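Local coordinates for protein ChiX (Serratia marcescens, PDB 5OPZ) that acts as a zinc-dependent L-Ala D-Glu endopeptidase, a peptidoglycan hydrolase required for chitinase secretion, at residues V42-Q56 with S70-P84. Numbering follows the deposited sequence. Where two conformers were deposited one is given.
Sequences VPFSVSEGLRSMARQ and SRHLTGHAVDVVAMP. With ZN (zinc ion), chain C.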
ATOM      1  N   VAL A  42       1.480  10.675  -8.483  1.00  7.88           N
ATOM      2  CA  VAL A  42       0.322  10.857  -7.633  1.00  7.41           C
ATOM      3  C   VAL A  42       0.785  10.767  -6.192  1.00  6.11           C
ATOM      4  O   VAL A  42       1.258   9.711  -5.766  1.00  7.32           O
ATOM      5  CB  VAL A  42      -0.700   9.729  -7.921  1.00  7.59           C
ATOM      6  CG1 VAL A  42      -1.879   9.841  -6.984  1.00  8.73           C
ATOM      7  CG2 VAL A  42      -1.115   9.818  -9.370  1.00  8.96           C
ATOM      8  N   PRO A  43       0.599  11.820  -5.411  1.00  5.86           N
ATOM      9  CA  PRO A  43       0.884  11.697  -3.981  1.00  6.15           C
ATOM     10  C   PRO A  43       0.004  10.642  -3.331  1.00  5.86           C
ATOM     11  O   PRO A  43      -1.140  10.441  -3.748  1.00  6.09           O
ATOM     12  CB  PRO A  43       0.536  13.080  -3.428  1.00  7.30           C
ATOM     13  CG  PRO A  43       0.513  13.989  -4.602  1.00  7.69           C
ATOM     14  CD  PRO A  43      -0.035  13.114  -5.703  1.00  6.63           C
ATOM     15  N   PHE A  44       0.544   9.963  -2.321  1.00  5.76           N
ATOM     16  CA  PHE A  44      -0.197   8.935  -1.597  1.00  6.15           C
ATOM     17  C   PHE A  44       0.329   8.794  -0.203  1.00  6.42           C
ATOM     18  O   PHE A  44       1.491   9.158   0.075  1.00  6.78           O
ATOM     19  CB  PHE A  44      -0.174   7.594  -2.367  1.00  6.49           C
ATOM     20  CG  PHE A  44       1.171   6.897  -2.370  1.00  6.76           C
ATOM     21  CD1 PHE A  44       2.113   7.152  -3.370  1.00  7.31           C
ATOM     22  CD2 PHE A  44       1.451   5.929  -1.438  1.00  6.58           C
ATOM     23  CE1 PHE A  44       3.327   6.487  -3.389  1.00  7.73           C
ATOM     24  CE2 PHE A  44       2.663   5.262  -1.481  1.00  8.40           C
ATOM     25  CZ  PHE A  44       3.601   5.541  -2.445  1.00  8.01           C
ATOM     26  N   SER A  45      -0.511   8.271   0.665  1.00  7.32           N
ATOM     27  CA  SER A  45      -0.105   7.824   1.969  1.00  8.47           C
ATOM     28  C   SER A  45      -0.432   6.370   2.152  1.00  8.47           C
ATOM     29  O   SER A  45      -1.077   5.756   1.349  1.00  8.09           O
ATOM     30  CB  SER A  45      -0.739   8.717   3.058  1.00 10.18           C
ATOM     31  OG  SER A  45      -0.273   8.386   4.366  1.00 13.32           O
ATOM     32  N   VAL A  46       0.046   5.824   3.233  1.00  9.94           N
ATOM     33  CA  VAL A  46      -0.295   4.461   3.631  1.00 10.55           C
ATOM     34  C   VAL A  46      -1.429   4.612   4.643  1.00  9.37           C
ATOM     35  O   VAL A  46      -1.217   5.164   5.739  1.00 12.53           O
ATOM     36  CB  VAL A  46       0.914   3.740   4.248  1.00 11.34           C
ATOM     37  CG1 VAL A  46       0.500   2.416   4.854  1.00  9.70           C
ATOM     38  CG2 VAL A  46       1.984   3.557   3.183  1.00 12.04           C
ATOM     39  N   SER A  47      -2.619   4.105   4.278  1.00  8.95           N
ATOM     40  CA  SER A  47      -3.775   4.186   5.161  1.00 10.61           C
ATOM     41  C   SER A  47      -3.833   3.077   6.191  1.00 10.24           C
ATOM     42  O   SER A  47      -4.368   3.258   7.283  1.00 13.33           O
ATOM     43  CB  SER A  47      -5.087   4.254   4.378  1.00 11.17           C
ATOM     44  OG  SER A  47      -5.347   3.037   3.726  1.00 14.04           O
ATOM     45  N   GLU A  48      -3.273   1.918   5.837  1.00  8.04           N
ATOM     46  CA  GLU A  48      -3.207   0.773   6.726  1.00  8.14           C
ATOM     47  C   GLU A  48      -1.981  -0.094   6.398  1.00  7.63           C
ATOM     48  O   GLU A  48      -1.768  -0.451   5.258  1.00  8.35           O
ATOM     49  CB  GLU A  48      -4.497  -0.038   6.654  1.00  8.59           C
ATOM     50  CG  GLU A  48      -4.556  -1.151   7.686  1.00  9.16           C
ATOM     51  CD  GLU A  48      -5.883  -1.893   7.730  1.00 11.64           C
ATOM     52  OE1 GLU A  48      -6.658  -1.953   6.744  1.00 17.74           O
ATOM     53  OE2 GLU A  48      -6.139  -2.521   8.779  1.00 13.89           O
ATOM     54  N   GLY A  49      -1.165  -0.332   7.407  1.00  8.23           N
ATOM     55  CA  GLY A  49      -0.048  -1.289   7.299  1.00  8.42           C
ATOM     56  C   GLY A  49      -0.404  -2.493   8.134  1.00  8.42           C
ATOM     57  O   GLY A  49      -1.183  -3.343   7.685  1.00  8.79           O
ATOM     58  N   LEU A  50       0.123  -2.541   9.349  0.70  9.13           N
ATOM     59  CA  LEU A  50      -0.236  -3.594  10.287  0.70  9.87           C
ATOM     60  C   LEU A  50      -1.713  -3.466  10.680  0.70 10.71           C
ATOM     61  O   LEU A  50      -2.260  -2.372  10.843  0.70 13.34           O
ATOM     62  CB  LEU A  50       0.749  -3.568  11.459  0.70 11.80           C
ATOM     63  CG  LEU A  50       0.750  -4.654  12.522  0.70 13.39           C
ATOM     64  CD1 LEU A  50       1.098  -6.050  12.013  0.70 14.65           C
ATOM     65  CD2 LEU A  50       1.696  -4.240  13.646  0.70 13.36           C
ATOM     66  N   ARG A  51      -2.371  -4.604  10.706  1.00  8.92           N
ATOM     67  CA  ARG A  51      -3.761  -4.705  11.095  1.00  9.14           C
ATOM     68  C   ARG A  51      -3.813  -5.619  12.311  1.00  9.93           C
ATOM     69  O   ARG A  51      -3.095  -6.599  12.372  1.00 11.68           O
ATOM     70  CB  ARG A  51      -4.558  -5.292   9.936  1.00  8.64           C
ATOM     71  CG  ARG A  51      -6.056  -5.443  10.168  1.00  8.60           C
ATOM     72  CD  ARG A  51      -6.709  -6.102   8.970  1.00  9.27           C
ATOM     73  NE  ARG A  51      -6.727  -5.204   7.816  1.00  8.31           N
ATOM     74  CZ  ARG A  51      -6.886  -5.600   6.553  1.00  7.46           C
ATOM     75  NH1 ARG A  51      -7.011  -6.877   6.230  1.00  8.63           N
ATOM     76  NH2 ARG A  51      -6.904  -4.703   5.590  1.00  8.01           N
ATOM     77  N   SER A  52      -4.659  -5.265  13.257  1.00  8.69           N
ATOM     78  CA  SER A  52      -4.824  -6.112  14.409  1.00  8.61           C
ATOM     79  C   SER A  52      -5.670  -7.347  14.073  1.00  7.83           C
ATOM     80  O   SER A  52      -6.497  -7.348  13.174  1.00  7.90           O
ATOM     81  CB  SER A  52      -5.478  -5.339  15.539  1.00  8.97           C
ATOM     82  OG  SER A  52      -6.834  -5.072  15.251  1.00 10.93           O
ATOM     83  N   MET A  53      -5.488  -8.401  14.867  0.60  8.05           N
ATOM     84  CA  MET A  53      -6.306  -9.600  14.730  0.60  8.40           C
ATOM     85  C   MET A  53      -7.771  -9.262  14.945  0.60  8.41           C
ATOM     86  O   MET A  53      -8.643  -9.779  14.235  0.60  9.10           O
ATOM     87  CB  MET A  53      -5.851 -10.782  15.585  0.60  9.85           C
ATOM     88  CG  MET A  53      -6.617 -12.056  15.277  0.60 10.89           C
ATOM     89  SD  MET A  53      -6.040 -13.415  16.296  0.60 13.68           S
ATOM     90  CE  MET A  53      -4.645 -14.020  15.354  0.60 13.22           C
ATOM     91  N   ALA A  54      -8.074  -8.375  15.894  1.00  8.87           N
ATOM     92  CA  ALA A  54      -9.489  -8.047  16.142  1.00  8.67           C
ATOM     93  C   ALA A  54     -10.160  -7.405  14.911  1.00  7.82           C
ATOM     94  O   ALA A  54     -11.331  -7.645  14.613  1.00  8.98           O
ATOM     95  CB  ALA A  54      -9.614  -7.098  17.324  1.00 10.56           C
ATOM     96  N   ARG A  55      -9.416  -6.549  14.222  0.50  8.01           N
ATOM     97  CA  ARG A  55      -9.930  -5.890  13.010  0.50  8.01           C
ATOM     98  C   ARG A  55     -10.149  -6.915  11.911  0.50  6.66           C
ATOM     99  O   ARG A  55     -11.156  -6.921  11.233  0.50  7.57           O
ATOM    100  CB  ARG A  55      -8.982  -4.777  12.551  0.50  9.24           C
ATOM    101  CG  ARG A  55      -9.330  -4.191  11.198  0.50 10.87           C
ATOM    102  CD  ARG A  55     -10.720  -3.611  11.109  0.50 11.70           C
ATOM    103  NE  ARG A  55     -10.833  -2.743   9.942  0.50 13.09           N
ATOM    104  CZ  ARG A  55     -11.695  -1.741   9.874  0.50 13.71           C
ATOM    105  NH1 ARG A  55     -11.777  -0.950   8.806  0.50 16.35           N
ATOM    106  NH2 ARG A  55     -12.462  -1.519  10.913  0.50 14.51           N
ATOM    107  N   GLN A  56      -9.213  -7.840  11.771  1.00  6.09           N
ATOM    108  CA  GLN A  56      -9.379  -8.929  10.806  1.00  6.15           C
ATOM    109  C   GLN A  56     -10.613  -9.774  11.153  1.00  5.73           C
ATOM    110  O   GLN A  56     -11.367 -10.147  10.245  1.00  6.17           O
ATOM    111  CB  GLN A  56      -8.150  -9.775  10.688  1.00  6.65           C
ATOM    112  CG  GLN A  56      -8.190 -10.725   9.521  1.00  6.92           C
ATOM    113  CD  GLN A  56      -8.040 -10.027   8.190  1.00  7.18           C
ATOM    114  OE1 GLN A  56      -7.483  -8.931   8.125  1.00  8.97           O
ATOM    115  NE2 GLN A  56      -8.501 -10.669   7.116  1.00  8.48           N
ATOM    116  N   SER A  70      -4.279 -12.970   6.987  1.00 10.97           N
ATOM    117  CA  SER A  70      -4.081 -11.776   6.149  1.00  9.92           C
ATOM    118  C   SER A  70      -2.629 -11.390   6.190  1.00  8.44           C
ATOM    119  O   SER A  70      -2.012 -11.372   7.269  1.00  9.08           O
ATOM    120  CB  SER A  70      -4.896 -10.595   6.660  1.00 11.60           C
ATOM    121  OG  SER A  70      -4.474  -9.363   6.102  1.00 11.44           O
ATOM    122  N   ARG A  71      -2.109 -10.985   5.050  1.00  7.18           N
ATOM    123  CA  ARG A  71      -0.750 -10.459   4.999  1.00  6.66           C
ATOM    124  C   ARG A  71      -0.620  -9.192   5.836  1.00  5.97           C
ATOM    125  O   ARG A  71       0.457  -8.837   6.260  1.00  7.24           O
ATOM    126  CB  ARG A  71      -0.343 -10.219   3.568  1.00  7.04           C
ATOM    127  CG  ARG A  71      -0.290 -11.456   2.678  1.00  7.13           C
ATOM    128  CD  ARG A  71       1.133 -11.855   2.320  1.00  6.46           C
ATOM    129  NE  ARG A  71       1.813 -12.455   3.449  1.00  7.09           N
ATOM    130  CZ  ARG A  71       3.044 -12.912   3.390  1.00  7.63           C
ATOM    131  NH1 ARG A  71       3.771 -12.743   2.294  1.00  7.28           N
ATOM    132  NH2 ARG A  71       3.548 -13.569   4.416  1.00  9.36           N
ATOM    133  N   HIS A  72      -1.724  -8.478   6.105  1.00  6.13           N
ATOM    134  CA  HIS A  72      -1.599  -7.312   6.950  1.00  6.35           C
ATOM    135  C   HIS A  72      -1.275  -7.599   8.396  1.00  7.55           C
ATOM    136  O   HIS A  72      -0.741  -6.737   9.073  1.00  8.50           O
ATOM    137  CB  HIS A  72      -2.880  -6.481   6.943  1.00  6.13           C
ATOM    138  CG  HIS A  72      -3.125  -5.684   5.700  1.00  5.86           C
ATOM    139  ND1 HIS A  72      -2.628  -4.411   5.520  1.00  6.80           N
ATOM    140  CD2 HIS A  72      -3.855  -5.949   4.584  1.00  4.97           C
ATOM    141  CE1 HIS A  72      -3.008  -3.931   4.355  1.00  6.32           C
ATOM    142  NE2 HIS A  72      -3.764  -4.836   3.771  1.00  5.86           N
ATOM    143  N   LEU A  73      -1.651  -8.792   8.873  1.00  7.94           N
ATOM    144  CA  LEU A  73      -1.423  -9.121  10.253  1.00  8.94           C
ATOM    145  C   LEU A  73       0.025  -9.285  10.632  1.00  9.16           C
ATOM    146  O   LEU A  73       0.387  -9.045  11.772  1.00 10.73           O
ATOM    147  CB  LEU A  73      -2.144 -10.434  10.607  1.00 10.31           C
ATOM    148  CG  LEU A  73      -3.670 -10.371  10.653  1.00 14.05           C
ATOM    149  CD1 LEU A  73      -4.253 -11.737  10.907  1.00 17.14           C
ATOM    150  CD2 LEU A  73      -4.123  -9.438  11.728  1.00 13.93           C
ATOM    151  N   THR A  74       0.831  -9.715   9.666  1.00  8.36           N
ATOM    152  CA  THR A  74       2.207 -10.108   9.906  1.00  9.16           C
ATOM    153  C   THR A  74       3.200  -9.038   9.418  1.00  9.52           C
ATOM    154  O   THR A  74       4.384  -9.214   9.549  1.00 12.79           O
ATOM    155  CB  THR A  74       2.463 -11.437   9.189  1.00 10.99           C
ATOM    156  OG1 THR A  74       2.045 -11.298   7.822  1.00 11.17           O
ATOM    157  CG2 THR A  74       1.735 -12.596   9.840  1.00 12.02           C
ATOM    158  N   GLY A  75       2.717  -7.919   8.884  1.00  8.25           N
ATOM    159  CA  GLY A  75       3.572  -6.884   8.364  1.00  8.21           C
ATOM    160  C   GLY A  75       3.868  -6.952   6.886  1.00  6.42           C
ATOM    161  O   GLY A  75       4.718  -6.225   6.404  1.00  7.08           O
ATOM    162  N   HIS A  76       3.181  -7.824   6.138  1.00  5.60           N
ATOM    163  CA  HIS A  76       3.530  -8.076   4.742  1.00  6.15           C
ATOM    164  C   HIS A  76       2.653  -7.309   3.726  1.00  4.84           C
ATOM    165  O   HIS A  76       2.767  -7.599   2.510  1.00  5.37           O
ATOM    166  CB  HIS A  76       3.538  -9.567   4.430  1.00  6.61           C
ATOM    167  CG  HIS A  76       4.559 -10.342   5.195  1.00  7.75           C
ATOM    168  ND1 HIS A  76       4.330 -10.819   6.465  1.00  8.92           N
ATOM    169  CD2 HIS A  76       5.801 -10.763   4.853  1.00  8.72           C
ATOM    170  CE1 HIS A  76       5.386 -11.498   6.867  1.00  9.94           C
ATOM    171  NE2 HIS A  76       6.298 -11.464   5.920  1.00 10.08           N
ATOM    172  N   ALA A  77       1.815  -6.371   4.174  1.00  5.17           N
ATOM    173  CA  ALA A  77       0.957  -5.657   3.239  1.00  5.66           C
ATOM    174  C   ALA A  77       0.699  -4.247   3.691  1.00  5.34           C
ATOM    175  O   ALA A  77       0.767  -3.924   4.867  1.00  5.94           O
ATOM    176  CB  ALA A  77      -0.355  -6.406   3.097  1.00  6.02           C
ATOM    177  N   VAL A  78       0.410  -3.393   2.723  1.00  5.84           N
ATOM    178  CA  VAL A  78      -0.064  -2.032   2.953  1.00  5.31           C
ATOM    179  C   VAL A  78      -1.250  -1.771   2.037  1.00  4.89           C
ATOM    180  O   VAL A  78      -1.311  -2.297   0.918  1.00  6.11           O
ATOM    181  CB  VAL A  78       1.030  -0.963   2.707  1.00  6.25           C
ATOM    182  CG1 VAL A  78       2.173  -1.158   3.698  1.00  6.78           C
ATOM    183  CG2 VAL A  78       1.539  -1.008   1.296  1.00  6.96           C
ATOM    184  N   ASP A  79      -2.156  -0.917   2.527  1.00  4.75           N
ATOM    185  CA  ASP A  79      -3.145  -0.238   1.686  1.00  5.59           C
ATOM    186  C   ASP A  79      -2.758   1.228   1.584  1.00  5.48           C
ATOM    187  O   ASP A  79      -2.511   1.849   2.595  1.00  7.73           O
ATOM    188  CB  ASP A  79      -4.521  -0.393   2.298  1.00  6.50           C
ATOM    189  CG  ASP A  79      -5.070  -1.791   2.233  1.00  6.72           C
ATOM    190  OD1 ASP A  79      -4.496  -2.676   1.616  1.00  7.00           O
ATOM    191  OD2 ASP A  79      -6.124  -2.032   2.819  1.00 10.41           O
ATOM    192  N   VAL A  80      -2.665   1.701   0.361  1.00  5.77           N
ATOM    193  CA  VAL A  80      -2.348   3.084   0.112  1.00  6.38           C
ATOM    194  C   VAL A  80      -3.631   3.862  -0.173  1.00  6.64           C
ATOM    195  O   VAL A  80      -4.651   3.312  -0.542  1.00  6.92           O
ATOM    196  CB  VAL A  80      -1.362   3.295  -1.059  1.00  6.41           C
ATOM    197  CG1 VAL A  80      -0.079   2.503  -0.827  1.00  7.17           C
ATOM    198  CG2 VAL A  80      -1.964   2.900  -2.387  1.00  6.25           C
ATOM    199  N   VAL A  81      -3.548   5.155   0.055  1.00  6.55           N
ATOM    200  CA  VAL A  81      -4.620   6.074  -0.271  1.00  6.60           C
ATOM    201  C   VAL A  81      -4.036   7.191  -1.149  1.00  5.87           C
ATOM    202  O   VAL A  81      -3.046   7.861  -0.753  1.00  7.52           O
ATOM    203  CB  VAL A  81      -5.351   6.627   0.967  1.00  7.96           C
ATOM    204  CG1 VAL A  81      -4.445   7.334   1.908  1.00  8.92           C
ATOM    205  CG2 VAL A  81      -6.509   7.522   0.556  1.00  8.70           C
ATOM    206  N   ALA A  82      -4.656   7.397  -2.329  1.00  6.23           N
ATOM    207  CA  ALA A  82      -4.199   8.484  -3.229  1.00  6.59           C
ATOM    208  C   ALA A  82      -4.626   9.836  -2.656  1.00  6.52           C
ATOM    209  O   ALA A  82      -5.765   9.975  -2.202  1.00  6.99           O
ATOM    210  CB  ALA A  82      -4.807   8.314  -4.584  1.00  7.46           C
ATOM    211  N   MET A  83      -3.697  10.794  -2.707  0.70  7.38           N
ATOM    212  CA  MET A  83      -3.879  12.124  -2.106  0.70  7.56           C
ATOM    213  C   MET A  83      -3.584  13.256  -3.109  0.70  7.44           C
ATOM    214  O   MET A  83      -2.762  14.126  -2.832  0.70  8.30           O
ATOM    215  CB  MET A  83      -2.902  12.274  -0.914  0.70  9.88           C
ATOM    216  CG  MET A  83      -3.042  11.313   0.227  0.70 12.33           C
ATOM    217  SD  MET A  83      -4.633  11.474   0.997  0.70 14.27           S
ATOM    218  CE  MET A  83      -4.517  13.107   1.722  0.70 13.91           C
ATOM    219  N   PRO A  84      -4.176  13.205  -4.310  1.00  7.17           N
ATOM    220  CA  PRO A  84      -3.912  14.261  -5.275  1.00  7.30           C
ATOM    221  C   PRO A  84      -4.247  15.648  -4.701  1.00  8.03           C
ATOM    222  O   PRO A  84      -5.347  15.853  -4.154  1.00  9.80           O
ATOM    223  CB  PRO A  84      -4.827  13.898  -6.447  1.00  7.91           C
ATOM    224  CG  PRO A  84      -5.913  13.052  -5.833  1.00  7.93           C
ATOM    225  CD  PRO A  84      -5.237  12.290  -4.766  1.00  7.23           C
TER
HETATM  226 ZN    ZN C 201      -4.925  -4.580   2.017  1.00  7.54          ZN
HETATM  227  O   HOH W   1      -6.578   2.653   1.385  1.00 10.31           O
HETATM  228  O   HOH W   2      -7.611  -0.726   4.625  1.00 15.72           O
HETATM  229  O   HOH W   3      -1.432  -8.082  13.817  1.00 18.99           O
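Asp-79 O takes two backbone N-H groups from 42-56: Ser-47 N at 2.8 Å, bent to 138° at the hydrogen, and Glu-48 N in a weaker but straighter bond. Two residues facing one, with Asp-79 N returning a bond to Glu-48 O, define a classic beta bulge in the antiparallel pairing. Before the bulge, Ser-45 and Val-81 form a hydrogen-bonded pair, while CD2 of the Phe-44 ring meets Val-80 CG1 at 3.8 Å, on the side covered by helix 27-39.

Beyond the bulge, His-72 is fixed from several directions. Its ND1 donates to Gly-49 O at 2.8 Å, with the acceptor in the ring plane. The ring's rotation is thereby set and NE2 is directed at zinc, 2.1 Å away. Ala-77 CB lies over one ring face; the guanidinium of Arg-51 stacks on the other, planes 29° apart. The bend of Arg-51 at chi3 (-70°) accompanies a side-on grip on Glu-48, NE to OE2 and NH2 to OE1, while NH1 reaches Gln-56 OE1 at 2.8 Å. One water donates to both Glu-48 OE1 and Asp-79 OD2, bridging carboxylates whose repulsion is probably eased by zinc and by Arg-51, which also makes a long salt bridge to Asp-79.

Asp-79 OD1 binds zinc at 2.0 Å, and His-127 from the neighbouring strand adds a third protein ligand, giving the His-Asp-His zinc site characteristic of clan MD peptidases.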